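Long-range contacts in GTN Reductase (PDB 5N6G), which binds flavin mononucleotide and probably acts as an Old Yellow Enzyme-type ene-reductase, reducing carbon-carbon double bonds with NADH or NADPH as hydride source: residues K125-I130 with G137-T142; T227-S232 with A262-V267; K299-A304 with V322-F327. All coordinates share one frame; numbering follows the deposited sequence.

Interaction 1: K125-I130 with G137-T142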
loop_
_atom_site.group_PDB
_atom_site.type_symbol
_atom_site.label_atom_id
_atom_site.label_comp_id
_atom_site.label_asym_id
_atom_site.label_seq_id
_atom_site.Cartn_x
_atom_site.Cartn_y
_atom_site.Cartn_z
ATOM N N LYS A 125 2.808 18.217 8.805
ATOM C CA LYS A 125 3.197 18.044 10.199
ATOM C C LYS A 125 3.306 16.543 10.420
ATOM O O LYS A 125 2.411 15.877 10.941
ATOM C CB LYS A 125 2.208 18.702 11.145
ATOM C CG LYS A 125 2.714 18.712 12.595
ATOM C CD LYS A 125 1.913 19.680 13.459
ATOM C CE LYS A 125 2.144 19.425 14.943
ATOM N NZ LYS A 125 1.013 18.663 15.556
ATOM N N SER A 126 4.434 15.995 9.969
ATOM C CA SER A 126 4.695 14.566 10.002
ATOM C C SER A 126 6.167 14.363 10.333
ATOM O O SER A 126 6.961 15.307 10.345
ATOM C CB SER A 126 4.342 13.896 8.665
ATOM O OG SER A 126 4.305 12.486 8.791
ATOM N N LYS A 127 6.517 13.123 10.653
ATOM C CA LYS A 127 7.876 12.783 11.024
ATOM C C LYS A 127 8.347 11.613 10.191
ATOM O O LYS A 127 7.552 10.783 9.756
ATOM C CB LYS A 127 7.990 12.431 12.518
ATOM C CG LYS A 127 7.948 13.642 13.420
ATOM C CD LYS A 127 7.978 13.245 14.894
ATOM C CE LYS A 127 8.000 14.470 15.800
ATOM N NZ LYS A 127 9.196 15.317 15.548
ATOM N N THR A 128 9.658 11.550 9.983
ATOM C CA THR A 128 10.214 10.466 9.203
ATOM C C THR A 128 11.493 9.957 9.849
ATOM O O THR A 128 11.932 10.445 10.892
ATOM C CB THR A 128 10.477 10.866 7.748
ATOM O OG1 THR A 128 11.021 9.728 7.093
ATOM C CG2 THR A 128 11.454 12.039 7.618
ATOM N N TYR A 129 12.084 8.946 9.216
ATOM C CA TYR A 129 13.272 8.266 9.720
ATOM C C TYR A 129 14.378 8.473 8.696
ATOM O O TYR A 129 14.222 8.097 7.531
ATOM C CB TYR A 129 13.006 6.772 9.938
ATOM C CG TYR A 129 11.577 6.406 10.342
ATOM C CD1 TYR A 129 10.802 7.257 11.118
ATOM C CD2 TYR A 129 11.010 5.198 9.947
ATOM C CE1 TYR A 129 9.509 6.928 11.476
ATOM C CE2 TYR A 129 9.712 4.856 10.315
ATOM C CZ TYR A 129 8.972 5.731 11.078
ATOM O OH TYR A 129 7.690 5.415 11.452
ATOM N N ILE A 130 15.481 9.084 9.126
ATOM C CA ILE A 130 16.580 9.473 8.240
ATOM C C ILE A 130 17.914 8.937 8.747
ATOM O O ILE A 130 18.028 8.446 9.872
ATOM C CB ILE A 130 16.673 11.002 8.039
ATOM C CG1 ILE A 130 16.944 11.717 9.365
ATOM C CG2 ILE A 130 15.388 11.515 7.389
ATOM C CD1 ILE A 130 17.483 13.115 9.186
ATOM N N GLY A 137 21.199 7.094 12.689
ATOM C CA GLY A 137 19.799 7.323 12.400
ATOM C C GLY A 137 19.210 8.405 13.284
ATOM O O GLY A 137 19.683 8.660 14.389
ATOM N N ALA A 138 18.158 9.048 12.781
ATOM C CA ALA A 138 17.503 10.091 13.552
ATOM C C ALA A 138 16.093 10.309 13.019
ATOM O O ALA A 138 15.814 10.091 11.830
ATOM C CB ALA A 138 18.299 11.399 13.509
ATOM N N PHE A 139 15.208 10.716 13.926
ATOM C CA PHE A 139 13.875 11.165 13.554
ATOM C C PHE A 139 13.934 12.623 13.141
ATOM O O PHE A 139 14.694 13.415 13.708
ATOM C CB PHE A 139 12.896 11.006 14.715
ATOM C CG PHE A 139 12.032 9.791 14.612
ATOM C CD1 PHE A 139 10.710 9.900 14.221
ATOM C CD2 PHE A 139 12.542 8.540 14.903
ATOM C CE1 PHE A 139 9.907 8.783 14.128
ATOM C CE2 PHE A 139 11.750 7.417 14.810
ATOM C CZ PHE A 139 10.428 7.537 14.423
ATOM N N ALA A 140 13.122 12.982 12.153
ATOM C CA ALA A 140 13.143 14.338 11.648
ATOM C C ALA A 140 11.738 14.705 11.207
ATOM O O ALA A 140 10.942 13.843 10.812
ATOM C CB ALA A 140 14.128 14.506 10.481
ATOM N N GLU A 141 11.443 15.993 11.311
ATOM C CA GLU A 141 10.231 16.507 10.693
ATOM C C GLU A 141 10.389 16.423 9.187
ATOM O O GLU A 141 11.490 16.626 8.657
ATOM C CB GLU A 141 9.997 17.952 11.112
ATOM C CG GLU A 141 9.855 18.127 12.621
ATOM C CD GLU A 141 9.752 19.583 13.053
ATOM O OE1 GLU A 141 9.471 20.451 12.199
ATOM O OE2 GLU A 141 9.958 19.859 14.254
ATOM N N THR A 142 9.290 16.140 8.496
ATOM C CA THR A 142 9.335 16.115 7.042
ATOM C C THR A 142 9.660 17.509 6.504
ATOM O O THR A 142 9.333 18.534 7.102
ATOM C CB THR A 142 8.034 15.581 6.440
ATOM O OG1 THR A 142 6.903 16.283 6.965
ATOM C CG2 THR A 142 7.912 14.086 6.758
#

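Interaction 2: T227-S232 with A262-V267. With FMN (flavin mononucleotide), chain B.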
loop_
_atom_site.group_PDB
_atom_site.type_symbol
_atom_site.label_atom_id
_atom_site.label_comp_id
_atom_site.label_asym_id
_atom_site.label_seq_id
_atom_site.Cartn_x
_atom_site.Cartn_y
_atom_site.Cartn_z
ATOM N N THR A 227 -3.055 -5.510 -11.828
ATOM C CA THR A 227 -3.008 -4.192 -11.191
ATOM C C THR A 227 -4.108 -4.063 -10.149
ATOM O O THR A 227 -5.289 -4.228 -10.466
ATOM C CB THR A 227 -3.145 -3.077 -12.231
ATOM O OG1 THR A 227 -2.143 -3.233 -13.248
ATOM C CG2 THR A 227 -3.006 -1.722 -11.574
ATOM N N GLY A 228 -3.722 -3.761 -8.904
ATOM C CA GLY A 228 -4.672 -3.391 -7.867
ATOM C C GLY A 228 -4.304 -2.046 -7.261
ATOM O O GLY A 228 -3.346 -1.398 -7.675
ATOM N N ILE A 229 -5.118 -1.610 -6.307
ATOM C CA ILE A 229 -4.916 -0.285 -5.725
ATOM C C ILE A 229 -5.387 -0.317 -4.285
ATOM O O ILE A 229 -6.389 -0.961 -3.966
ATOM C CB ILE A 229 -5.664 0.799 -6.534
ATOM C CG1 ILE A 229 -5.355 2.206 -6.027
ATOM C CG2 ILE A 229 -7.166 0.498 -6.585
ATOM C CD1 ILE A 229 -5.687 3.287 -7.042
ATOM N N ARG A 230 -4.700 0.420 -3.421
ATOM C CA ARG A 230 -5.113 0.581 -2.033
ATOM C C ARG A 230 -5.662 1.988 -1.813
ATOM O O ARG A 230 -5.014 2.971 -2.178
ATOM C CB ARG A 230 -3.946 0.320 -1.077
ATOM C CG ARG A 230 -4.421 0.198 0.362
ATOM C CD ARG A 230 -3.345 -0.221 1.319
ATOM N NE ARG A 230 -3.898 -1.101 2.342
ATOM C CZ ARG A 230 -3.476 -1.188 3.599
ATOM N NH1 ARG A 230 -2.535 -0.396 4.054
ATOM N NH2 ARG A 230 -4.029 -2.079 4.403
ATOM N N LEU A 231 -6.807 2.085 -1.147
ATOM C CA LEU A 231 -7.503 3.340 -0.896
ATOM C C LEU A 231 -7.852 3.433 0.584
ATOM O O LEU A 231 -8.075 2.418 1.244
ATOM C CB LEU A 231 -8.800 3.449 -1.732
ATOM C CG LEU A 231 -8.613 3.317 -3.235
ATOM C CD1 LEU A 231 -10.005 3.144 -3.892
ATOM C CD2 LEU A 231 -7.859 4.540 -3.751
ATOM N N SER A 232 -7.929 4.655 1.106
ATOM C CA SER A 232 -8.182 4.873 2.528
ATOM C C SER A 232 -8.991 6.162 2.663
ATOM O O SER A 232 -8.436 7.249 2.900
ATOM C CB SER A 232 -6.876 4.938 3.329
ATOM O OG SER A 232 -5.967 5.890 2.775
ATOM N N ALA A 262 -7.549 -5.934 -10.893
ATOM C CA ALA A 262 -7.456 -7.209 -10.186
ATOM C C ALA A 262 -8.089 -7.140 -8.804
ATOM O O ALA A 262 -8.778 -8.082 -8.390
ATOM C CB ALA A 262 -5.996 -7.632 -10.074
ATOM N N PHE A 263 -7.913 -6.023 -8.110
ATOM C CA PHE A 263 -8.402 -5.894 -6.744
ATOM C C PHE A 263 -8.421 -4.437 -6.315
ATOM O O PHE A 263 -7.656 -3.597 -6.807
ATOM C CB PHE A 263 -7.581 -6.737 -5.739
ATOM C CG PHE A 263 -6.115 -6.360 -5.631
ATOM C CD1 PHE A 263 -5.180 -6.962 -6.470
ATOM C CD2 PHE A 263 -5.671 -5.431 -4.691
ATOM C CE1 PHE A 263 -3.821 -6.639 -6.390
ATOM C CE2 PHE A 263 -4.307 -5.110 -4.601
ATOM C CZ PHE A 263 -3.395 -5.710 -5.447
ATOM N N ILE A 264 -9.330 -4.167 -5.374
ATOM C CA ILE A 264 -9.405 -2.924 -4.623
ATOM C C ILE A 264 -9.181 -3.288 -3.164
ATOM O O ILE A 264 -9.881 -4.154 -2.627
ATOM C CB ILE A 264 -10.778 -2.230 -4.765
ATOM C CG1 ILE A 264 -11.247 -2.177 -6.233
ATOM C CG2 ILE A 264 -10.738 -0.854 -4.083
ATOM C CD1 ILE A 264 -10.387 -1.299 -7.129
ATOM N N HIS A 265 -8.222 -2.629 -2.526
ATOM C CA HIS A 265 -7.877 -2.857 -1.134
ATOM C C HIS A 265 -8.239 -1.605 -0.352
ATOM O O HIS A 265 -7.681 -0.532 -0.606
ATOM C CB HIS A 265 -6.386 -3.188 -1.033
ATOM C CG HIS A 265 -5.903 -3.537 0.331
ATOM N ND1 HIS A 265 -4.615 -3.964 0.546
ATOM C CD2 HIS A 265 -6.498 -3.512 1.546
ATOM C CE1 HIS A 265 -4.439 -4.210 1.831
ATOM N NE2 HIS A 265 -5.564 -3.944 2.463
ATOM N N VAL A 266 -9.185 -1.726 0.575
ATOM C CA VAL A 266 -9.745 -0.573 1.274
ATOM C C VAL A 266 -9.405 -0.640 2.757
ATOM O O VAL A 266 -9.666 -1.653 3.422
ATOM C CB VAL A 266 -11.269 -0.476 1.065
ATOM C CG1 VAL A 266 -11.979 -1.721 1.571
ATOM C CG2 VAL A 266 -11.832 0.764 1.742
ATOM N N VAL A 267 -8.851 0.457 3.269
ATOM C CA VAL A 267 -8.661 0.689 4.700
ATOM C C VAL A 267 -9.947 1.301 5.226
ATOM O O VAL A 267 -10.336 2.405 4.821
ATOM C CB VAL A 267 -7.466 1.622 4.966
ATOM C CG1 VAL A 267 -7.304 1.904 6.462
ATOM C CG2 VAL A 267 -6.169 1.047 4.383
HETATM N N1 FMN B . 0.082 0.559 5.035
HETATM C C2 FMN B . 0.475 0.658 3.724
HETATM O O2 FMN B . -0.346 0.876 2.805
HETATM N N3 FMN B . 1.804 0.485 3.400
HETATM C C4 FMN B . 2.831 0.254 4.295
HETATM O O4 FMN B . 3.981 0.067 3.897
HETATM C C4A FMN B . 2.413 0.182 5.678
HETATM N N5 FMN B . 3.322 -0.068 6.586
HETATM C C5A FMN B . 2.888 -0.294 7.881
HETATM C C6 FMN B . 3.824 -0.675 8.835
HETATM C C7 FMN B . 3.431 -1.025 10.119
HETATM C C7M FMN B . 4.481 -1.462 11.109
HETATM C C8 FMN B . 2.077 -0.988 10.469
HETATM C C8M FMN B . 1.609 -1.421 11.832
HETATM C C9 FMN B . 1.135 -0.585 9.526
HETATM C C9A FMN B . 1.534 -0.248 8.233
HETATM N N10 FMN B . 0.593 0.053 7.224
HETATM C C10 FMN B . 1.003 0.302 5.943
HETATM C "C1'" FMN B . -0.836 -0.090 7.538
HETATM C "C2'" FMN B . -1.253 -1.555 7.512
HETATM O "O2'" FMN B . -1.148 -2.088 6.187
HETATM C "C3'" FMN B . -2.676 -1.784 8.023
HETATM O "O3'" FMN B . -3.587 -0.984 7.272
HETATM C "C4'" FMN B . -2.855 -1.458 9.504
HETATM O "O4'" FMN B . -1.868 -2.137 10.283
HETATM C "C5'" FMN B . -4.253 -1.779 9.999
HETATM O "O5'" FMN B . -4.515 -3.193 9.885
HETATM P P FMN B . -4.504 -4.233 11.131
HETATM O O1P FMN B . -5.604 -3.763 12.059
HETATM O O2P FMN B . -3.138 -4.075 11.777
HETATM O O3P FMN B . -4.742 -5.560 10.510
#

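Interaction 3: K299-A304 with V322-F327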
loop_
_atom_site.group_PDB
_atom_site.type_symbol
_atom_site.label_atom_id
_atom_site.label_comp_id
_atom_site.label_asym_id
_atom_site.label_seq_id
_atom_site.Cartn_x
_atom_site.Cartn_y
_atom_site.Cartn_z
ATOM N N LYS A 299 -15.228 -5.728 -11.127
ATOM C CA LYS A 299 -15.173 -7.148 -10.820
ATOM C C LYS A 299 -13.921 -7.531 -10.042
ATOM O O LYS A 299 -13.698 -8.725 -9.810
ATOM C CB LYS A 299 -15.269 -7.953 -12.121
ATOM C CG LYS A 299 -16.585 -7.773 -12.876
ATOM C CD LYS A 299 -17.744 -8.415 -12.153
ATOM C CE LYS A 299 -19.020 -8.426 -13.007
ATOM N NZ LYS A 299 -19.628 -7.068 -13.219
ATOM N N GLY A 300 -13.116 -6.556 -9.625
ATOM C CA GLY A 300 -11.938 -6.842 -8.840
ATOM C C GLY A 300 -12.299 -7.451 -7.502
ATOM O O GLY A 300 -13.397 -7.279 -6.979
ATOM N N LEU A 301 -11.330 -8.151 -6.937
ATOM C CA LEU A 301 -11.488 -8.703 -5.600
ATOM C C LEU A 301 -11.533 -7.559 -4.589
ATOM O O LEU A 301 -10.691 -6.654 -4.618
ATOM C CB LEU A 301 -10.315 -9.642 -5.290
ATOM C CG LEU A 301 -10.497 -10.541 -4.079
ATOM C CD1 LEU A 301 -11.484 -11.639 -4.398
ATOM C CD2 LEU A 301 -9.158 -11.126 -3.645
ATOM N N TRP A 302 -12.519 -7.585 -3.704
ATOM C CA TRP A 302 -12.721 -6.519 -2.731
ATOM C C TRP A 302 -12.066 -6.952 -1.419
ATOM O O TRP A 302 -12.609 -7.809 -0.700
ATOM C CB TRP A 302 -14.209 -6.246 -2.529
ATOM C CG TRP A 302 -14.474 -4.985 -1.792
ATOM C CD1 TRP A 302 -14.696 -4.849 -0.447
ATOM C CD2 TRP A 302 -14.532 -3.661 -2.342
ATOM N NE1 TRP A 302 -14.884 -3.524 -0.131
ATOM C CE2 TRP A 302 -14.793 -2.776 -1.277
ATOM C CE3 TRP A 302 -14.407 -3.142 -3.634
ATOM C CZ2 TRP A 302 -14.949 -1.408 -1.466
ATOM C CZ3 TRP A 302 -14.519 -1.790 -3.814
ATOM C CH2 TRP A 302 -14.782 -0.934 -2.742
ATOM N N ILE A 303 -10.925 -6.340 -1.105
ATOM C CA ILE A 303 -10.092 -6.711 0.032
ATOM C C ILE A 303 -10.248 -5.624 1.076
ATOM O O ILE A 303 -10.005 -4.454 0.787
ATOM C CB ILE A 303 -8.607 -6.850 -0.348
ATOM C CG1 ILE A 303 -8.404 -7.812 -1.522
ATOM C CG2 ILE A 303 -7.821 -7.239 0.891
ATOM C CD1 ILE A 303 -6.946 -7.847 -2.027
ATOM N N ALA A 304 -10.625 -6.000 2.281
ATOM C CA ALA A 304 -10.851 -5.029 3.337
ATOM C C ALA A 304 -9.801 -5.181 4.418
ATOM O O ALA A 304 -9.294 -6.272 4.658
ATOM C CB ALA A 304 -12.230 -5.195 3.971
ATOM N N VAL A 322 -17.251 -8.520 2.072
ATOM C CA VAL A 322 -15.918 -8.398 1.498
ATOM C C VAL A 322 -15.567 -9.736 0.873
ATOM O O VAL A 322 -16.123 -10.773 1.231
ATOM C CB VAL A 322 -14.842 -7.996 2.544
ATOM C CG1 VAL A 322 -15.296 -6.809 3.353
ATOM C CG2 VAL A 322 -14.508 -9.164 3.470
ATOM N N ASP A 323 -14.612 -9.710 -0.059
ATOM C CA ASP A 323 -14.130 -10.941 -0.671
ATOM C C ASP A 323 -12.936 -11.528 0.053
ATOM O O ASP A 323 -12.695 -12.734 -0.041
ATOM C CB ASP A 323 -13.734 -10.708 -2.128
ATOM C CG ASP A 323 -14.886 -10.245 -2.985
ATOM O OD1 ASP A 323 -16.034 -10.679 -2.719
ATOM O OD2 ASP A 323 -14.643 -9.447 -3.930
ATOM N N ALA A 324 -12.168 -10.693 0.739
ATOM C CA ALA A 324 -10.955 -11.133 1.408
ATOM C C ALA A 324 -10.631 -10.089 2.465
ATOM O O ALA A 324 -11.102 -8.946 2.395
ATOM C CB ALA A 324 -9.782 -11.304 0.435
ATOM N N VAL A 325 -9.819 -10.493 3.439
ATOM C CA VAL A 325 -9.431 -9.635 4.555
ATOM C C VAL A 325 -7.911 -9.606 4.642
ATOM O O VAL A 325 -7.258 -10.657 4.630
ATOM C CB VAL A 325 -10.045 -10.121 5.884
ATOM C CG1 VAL A 325 -9.477 -9.316 7.045
ATOM C CG2 VAL A 325 -11.581 -10.014 5.842
ATOM N N ALA A 326 -7.359 -8.401 4.710
ATOM C CA ALA A 326 -5.934 -8.194 4.879
ATOM C C ALA A 326 -5.658 -7.860 6.334
ATOM O O ALA A 326 -6.309 -6.985 6.915
ATOM C CB ALA A 326 -5.433 -7.081 3.973
ATOM N N PHE A 327 -4.698 -8.558 6.908
ATOM C CA PHE A 327 -4.285 -8.368 8.290
ATOM C C PHE A 327 -2.891 -7.776 8.299
ATOM O O PHE A 327 -2.014 -8.270 7.587
ATOM C CB PHE A 327 -4.243 -9.691 9.040
ATOM C CG PHE A 327 -5.577 -10.414 9.126
ATOM C CD1 PHE A 327 -6.403 -10.223 10.212
ATOM C CD2 PHE A 327 -5.963 -11.310 8.144
ATOM C CE1 PHE A 327 -7.602 -10.914 10.326
ATOM C CE2 PHE A 327 -7.166 -11.991 8.234
ATOM C CZ PHE A 327 -7.975 -11.799 9.328
#

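Interaction 1: K125-I130 with G137-T142
F139 and Y129 set their rings side by side on one face of a beta hairpin, with centroids 4.7 Å apart and planes inclined at 49°. Y129 CD1 comes over one face of the F139 ring, displaced toward the rim. At the edge of the same ring, near its plane, K127 CB lies 4.1 Å from F139 CD1. Y129 was modelled in two conformers and its nearest approach to F139 is shorter than carbons allow, so the detailed fit of the rings is doubtful. Y129 also meets the Y65 ring and touches the bound 2-phenylacrylic acid, which places Y129 in the pocket of this ligand.

The opposite face carries T128, I130, A138 and A140. I130 CG1 stands between its backbone N and carbonyl carbon (chi1 62°), and CD1 beyond it packs 3.9 Å from A140 CB. T128 CG2 lies 4.2 Å from T142 CG2, while T128 OG1 bonds to G64 O.

Between the faces, two hydrogen-bonded antiparallel pairs flank the non-hydrogen-bonded pair Y129-F139. In the first, T128 N reaches A140 O at 2.8 Å and A140 N returns to T128 O; in the second, I130 N reaches A138 O at 2.9 Å and A138 N returns to I130 O. T142 N continues the pairing past the strand ends, 3.1 Å from S126 O and above that carbonyl plane. Outside, K127 NZ stays 4.8 Å from E141 OE2, so any attraction there acts without contact.

The hairpin, strands 127-131 and 137-141, is a sheet separate from the barrel, inserted between barrel strand 94-99 and helix 150-169. It rests on barrel loops: the backbone of Y129 bonds to A66, I130 packs on H106 and S108, and, in the conformer given, S126 OG bonds to N238 in the loop after strand 227-231.

Interaction 2: T227-S232 with A262-V267
R230 and H265 face the barrel interior from two adjoining parallel strands, 227-231 and 263-267, the fifth and sixth of the TIM barrel, joined in a beta-alpha-beta crossover through helix 245-256. The strand directions differ by 14°. H265 brackets R230 with its backbone: H265 N donates to I229 O at 2.9 Å, and H265 O accepts from L231 N at 2.8 Å. V267 N extends the series to L231 O.

On the side facing helix 204-222, I229 CG2 lies 3.7 Å from I264 CD1, and I229 packs on L211 and V215. The interior side is more specific. G228 CA sits over the centre of the F263 ring, 3.5 Å from its centroid, a CH-pi contact. H265 CG is anti to the backbone N (chi1 -176°), and the ring lies alongside R230, whose NE stands 3.2 Å above the ring plane, over its centre. The guanidinium is turned 62° from that ring, and V267 CG2 covers one guanidinium face, 3.6 Å from R230 CZ. H265 ND1 bonds to E176, which helps to hold the ring's rotation.

R230 thus reaches the flavin with its plane packed by V267 and its NE packed on H265. NH1 donates to FMN O2 at 2.8 Å and weakly to O2' and O3', while NH2 donates to O3', so one side chain grips both isoalloxazine and ribityl chain. A guanidinium at the pyrimidine carbonyl would be expected to favour negative charge building up around N1 and O2 when the flavin is reduced, as in related flavoenzymes.

Interaction 3: K299-A304 with V322-F327
I303 and A326 meet at the apolar centre of this contact, with I303 CG2 3.9 Å from A326 CB, on the face of the sheet that looks into the barrel. On the same face A324 CB receives two branches, I303 CG1 at 4.2 Å and L301 CD2 at 4.1 Å, and A324 packs in turn on V20 of the first barrel strand. Small alanine side chains on strand 324-327 thus lie against the larger ones of strand 301-305.

On the other face A304 CB is met by V322 from just before strand 324-327. V322 CG1, anti to its carbonyl carbon, comes 3.5 Å from A304 CB, and V322 also touches A316 and V317 of helix 310-318, which packs on the outside of the barrel here. W302 presents the edge of its ring to V322 CA.

Parallel backbone bonds lie between the faces: A304 N donates to A324 O at 3.0 Å, and A326 N to A304 O at 2.9 Å. The axes of the two short strands are inclined at 37°. Toward the start of strand 324-327 the pattern changes, because W302 O takes two donors, D323 N at 2.8 Å and A324 N through a longer, more bent bond.

At the polar edge D323 CG turns anti to the carbonyl carbon (chi1 -61°). OD2 accepts W302 N at 2.8 Å in a nearly straight bond of 163°, on the anti side of the carboxylate and somewhat above its plane. A side-chain oxygen therefore stands in for a backbone carbonyl where regular pairing has stopped. R294 forms a salt bridge to the same OD2 and also bonds to G300 O, so the carboxylate links strand 301-305 to the preceding helix 286-295; with a cation and an amide N-H both on OD2, D323 is probably kept ionised.

Overall arrangement
Along the chain the three contacts follow in series, and none encloses or crosses another. Interaction 1 comes first and closes a short hairpin turn outside the barrel. Interaction 2 then closes the crossover from the fifth barrel strand to the sixth, and interaction 3 the one from the seventh to the eighth. These last two are neighbours: their centres are about 8 Å apart, and strand 263-267 lies beside strand 301-305, with probable hydrogen bonds between I264 and I303 and between V266 and I303. Interaction 1 is remote, its centre about 27 Å from that of interaction 2, yet it borders the bound 2-phenylacrylic acid, while interaction 2 contributes R230 to the flavin site.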